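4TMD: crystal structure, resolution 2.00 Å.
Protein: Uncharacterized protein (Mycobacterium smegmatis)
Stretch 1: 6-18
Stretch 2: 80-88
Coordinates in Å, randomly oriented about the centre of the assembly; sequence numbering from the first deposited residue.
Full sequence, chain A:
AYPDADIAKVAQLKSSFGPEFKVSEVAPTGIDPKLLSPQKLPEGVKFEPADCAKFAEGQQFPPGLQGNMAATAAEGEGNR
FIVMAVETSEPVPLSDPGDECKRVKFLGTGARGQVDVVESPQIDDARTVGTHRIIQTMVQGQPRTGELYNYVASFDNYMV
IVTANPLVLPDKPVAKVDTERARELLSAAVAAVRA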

# COMPACT_ATOMS: atom_id res chain seq x y z
N ASP A 6 16.88 -4.70 -7.47
CA ASP A 6 16.21 -5.91 -7.91
C ASP A 6 14.98 -6.13 -7.05
O ASP A 6 15.09 -6.40 -5.84
N ILE A 7 13.80 -6.00 -7.66
CA ILE A 7 12.55 -6.19 -6.92
C ILE A 7 12.46 -7.59 -6.32
O ILE A 7 11.73 -7.81 -5.35
N ALA A 8 13.20 -8.54 -6.88
CA ALA A 8 13.19 -9.91 -6.37
C ALA A 8 13.73 -9.97 -4.95
O ALA A 8 13.48 -10.91 -4.21
N LYS A 9 14.49 -8.96 -4.55
CA LYS A 9 15.07 -9.01 -3.22
C LYS A 9 14.04 -8.76 -2.11
O LYS A 9 14.42 -8.80 -0.94
N VAL A 10 12.76 -8.52 -2.45
CA VAL A 10 11.73 -8.47 -1.39
C VAL A 10 11.60 -9.80 -0.68
O VAL A 10 11.05 -9.87 0.43
N ALA A 11 12.08 -10.86 -1.33
CA ALA A 11 12.09 -12.21 -0.73
C ALA A 11 12.85 -12.17 0.58
O ALA A 11 12.53 -12.91 1.50
N GLN A 12 13.83 -11.28 0.69
CA GLN A 12 14.60 -11.13 1.92
C GLN A 12 13.73 -10.87 3.16
O GLN A 12 14.08 -11.27 4.27
N LEU A 13 12.61 -10.18 2.96
CA LEU A 13 11.78 -9.76 4.09
C LEU A 13 10.98 -10.90 4.72
O LEU A 13 10.31 -10.70 5.73
N LYS A 14 11.06 -12.09 4.14
CA LYS A 14 10.51 -13.27 4.79
C LYS A 14 11.08 -13.41 6.19
O LYS A 14 10.38 -13.73 7.14
N SER A 15 12.37 -13.15 6.30
CA SER A 15 13.08 -13.31 7.56
C SER A 15 12.76 -12.18 8.54
O SER A 15 13.27 -12.14 9.65
N SER A 16 11.89 -11.27 8.13
CA SER A 16 11.49 -10.19 9.00
C SER A 16 10.29 -10.59 9.89
O SER A 16 9.88 -9.82 10.75
N PHE A 17 9.75 -11.79 9.67
CA PHE A 17 8.56 -12.25 10.40
C PHE A 17 8.85 -13.52 11.21
O PHE A 17 9.44 -14.47 10.69
N GLY A 18 8.42 -13.55 12.47
CA GLY A 18 8.66 -14.71 13.32
C GLY A 18 7.79 -15.91 12.99
O GLY A 18 7.03 -15.88 12.02
N ARG A 80 -2.46 -8.71 8.51
CA ARG A 80 -1.84 -9.13 7.27
C ARG A 80 -0.95 -7.98 6.76
O ARG A 80 -1.37 -6.82 6.73
N PHE A 81 0.28 -8.33 6.37
CA PHE A 81 1.20 -7.39 5.72
C PHE A 81 1.53 -7.86 4.33
O PHE A 81 1.90 -9.02 4.14
N ILE A 82 1.37 -6.99 3.34
CA ILE A 82 1.81 -7.29 1.98
C ILE A 82 2.89 -6.31 1.56
O ILE A 82 2.66 -5.10 1.56
N VAL A 83 4.08 -6.82 1.24
CA VAL A 83 5.14 -5.94 0.76
C VAL A 83 5.35 -6.17 -0.75
O VAL A 83 5.84 -7.22 -1.14
N MET A 84 4.98 -5.19 -1.57
CA MET A 84 5.10 -5.30 -3.02
C MET A 84 6.19 -4.38 -3.55
O MET A 84 6.26 -3.21 -3.17
N ALA A 85 7.05 -4.92 -4.42
CA ALA A 85 8.09 -4.14 -5.09
C ALA A 85 7.81 -4.14 -6.58
O ALA A 85 7.61 -5.20 -7.17
N VAL A 86 7.81 -2.95 -7.16
CA VAL A 86 7.49 -2.75 -8.57
C VAL A 86 8.61 -2.00 -9.29
O VAL A 86 9.17 -1.06 -8.74
N GLU A 87 8.93 -2.44 -10.50
CA GLU A 87 9.84 -1.69 -11.38
C GLU A 87 9.11 -1.46 -12.70
O GLU A 87 8.63 -2.42 -13.29
N THR A 88 9.03 -0.20 -13.14
CA THR A 88 8.32 0.14 -14.37
C THR A 88 9.21 0.84 -15.42
O THR A 88 10.28 1.33 -15.10

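The 3-10 segment 7-16 lies across one side of the strand 80-88; the contacts are largely between apolar side chains, and no hydrogen bond passes between the two stretches. Together they bury 410 Å². The 3-10 segment presents Ile-7, Val-10 and Leu-13, a spacing of three that matches its pitch and brings each CA-to-CB bond round to the strand, and Phe-17 follows just beyond its end. From the strand, the alternate residues Phe-81, Val-83, Ala-85 and Glu-87 point toward the segment, whereas Ile-82, Met-84 and Val-86 point away.

The closest fit is at Ala-85. Its single methyl leaves a shallow place in the strand surface, and here the backbones draw near, with the CA atoms of Ile-7 and Ala-85 5.2 Å apart. Two branched residues share this hollow: Ile-7 CB lies 3.7 Å from Ala-85 CB, and Val-10 CG1 comes within 3.4 Å of the same Ala-85 CB. Ile-7, with chi1 p and chi2 t, also extends CG2 along the strand, 3.8 Å from Val-86 C and 3.8 Å from Glu-87 N, so this methyl rests against the peptide that joins them. The aliphatic base of Glu-87 borders the same methyl, Glu-87 CB standing 3.9 Å from Ile-7 CG2; its chi1 and chi2 are both t, and the extended chain carries the carboxylate onward from this contact.

Val-83 supplies the next bump. In the t rotamer, its CG1 is approached by two residues of the 3-10 segment: Leu-13 CD2 at 4.0 Å and, more loosely, Val-10 CG1 at 4.4 Å. The methyl of Val-83 thus fits between successive inward residues, while Val-10, in the m rotamer, uses CG1 to span Val-83 and Ala-85. Leu-13 has a chi1 of -92°, between wells, and chi2 p.

Farther along, the backbones diverge, and the CA atoms of Phe-17 and Phe-81 are 10.0 Å apart. Two large side chains, both with chi1 m, bridge this wider gap: Phe-17 CE2 meets Phe-81 CD2 at 4.0 Å, the rings approaching obliquely. The close approach thus occurs at the small Ala-85, where Ile-7 packs against it, and aromatic rings span the wide one.

The one side-chain hydrogen bond within either stretch is at the start of the 3-10 segment. Asp-6, whose CA-to-CB bond points away from the strand, accepts a hydrogen bond through OD1 from Ala-8 N (3.2 Å), while its carbonyl O receives Lys-9 N at 2.9 Å. Lys-14 NZ is hydrogen-bonded elsewhere in the structure.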

# COMPACT_ATOMS: atom_id res chain seq x y z
CB ASP A 6 17.17 -7.10 -7.82
CG ASP A 6 16.66 -8.35 -8.53
OD1 ASP A 6 15.52 -8.38 -9.03
OD2 ASP A 6 17.44 -9.33 -8.55
CB ILE A 7 11.31 -5.94 -7.80
CG1 ILE A 7 11.22 -6.96 -8.95
CG2 ILE A 7 11.31 -4.52 -8.34
CD1 ILE A 7 9.89 -6.84 -9.74
CB ALA A 8 14.00 -10.84 -7.29
CB LYS A 9 16.23 -8.02 -3.11
CG LYS A 9 17.43 -8.36 -4.03
CD LYS A 9 18.61 -7.46 -3.76
CE LYS A 9 19.49 -7.30 -4.98
NZ LYS A 9 19.93 -8.63 -5.48
CB VAL A 10 10.29 -8.14 -1.89
CG1 VAL A 10 10.14 -6.70 -2.18
CG2 VAL A 10 9.86 -9.05 -3.04
CB ALA A 11 12.72 -13.22 -1.70
CB GLN A 12 15.60 -10.00 1.75
CG GLN A 12 16.99 -10.32 2.15
CD GLN A 12 17.93 -9.15 1.90
OE1 GLN A 12 18.54 -9.05 0.84
NE2 GLN A 12 18.03 -8.26 2.86
CB LEU A 13 10.84 -8.64 3.65
CG LEU A 13 11.43 -7.23 3.89
CD1 LEU A 13 12.70 -6.99 3.07
CD2 LEU A 13 10.43 -6.14 3.66
CB LYS A 14 10.85 -14.52 4.00
CG LYS A 14 10.03 -14.69 2.76
CD LYS A 14 10.39 -16.00 2.08
CE LYS A 14 11.74 -15.90 1.38
NZ LYS A 14 12.01 -17.05 0.46
CB SER A 15 14.58 -13.39 7.28
OG SER A 15 14.86 -14.46 6.39
CB SER A 16 11.15 -8.95 8.16
OG SER A 16 10.88 -7.81 8.96
CB PHE A 17 7.39 -12.52 9.44
CG PHE A 17 7.01 -11.33 8.61
CD1 PHE A 17 7.52 -11.18 7.33
CD2 PHE A 17 6.17 -10.36 9.12
CE1 PHE A 17 7.17 -10.08 6.55
CE2 PHE A 17 5.82 -9.25 8.35
CZ PHE A 17 6.34 -9.11 7.07
CB ARG A 80 -2.89 -9.48 6.23
CG ARG A 80 -2.38 -9.75 4.78
CD ARG A 80 -3.61 -9.96 3.89
NE ARG A 80 -3.34 -10.03 2.46
CZ ARG A 80 -4.21 -10.49 1.55
NH1 ARG A 80 -5.40 -10.93 1.94
NH2 ARG A 80 -3.90 -10.52 0.26
CB PHE A 81 2.50 -7.24 6.53
CG PHE A 81 2.28 -6.79 7.93
CD1 PHE A 81 2.21 -5.44 8.23
CD2 PHE A 81 2.12 -7.72 8.95
CE1 PHE A 81 1.99 -5.02 9.53
CE2 PHE A 81 1.88 -7.31 10.25
CZ PHE A 81 1.82 -5.96 10.55
CB ILE A 82 0.66 -7.21 0.98
CG1 ILE A 82 -0.46 -8.15 1.39
CG2 ILE A 82 1.18 -7.53 -0.46
CD1 ILE A 82 -1.70 -7.99 0.56
CB VAL A 83 6.47 -6.17 1.52
CG1 VAL A 83 7.54 -5.19 1.03
CG2 VAL A 83 6.26 -6.00 3.02
CB MET A 84 3.78 -4.97 -3.72
CG MET A 84 2.62 -5.87 -3.34
SD MET A 84 1.05 -5.40 -4.11
CE MET A 84 0.66 -3.86 -3.30
CB ALA A 85 9.49 -4.71 -4.81
CB VAL A 86 6.18 -1.93 -8.72
CG1 VAL A 86 5.92 -1.58 -10.19
CG2 VAL A 86 5.01 -2.69 -8.14
CB GLU A 87 11.15 -2.44 -11.61
CG GLU A 87 12.17 -1.65 -12.41
CD GLU A 87 13.45 -2.43 -12.70
OE1 GLU A 87 14.23 -1.98 -13.57
OE2 GLU A 87 13.69 -3.48 -12.07
CB THR A 88 7.12 1.06 -14.08
OG1 THR A 88 7.52 2.09 -13.17
CG2 THR A 88 6.00 0.26 -13.45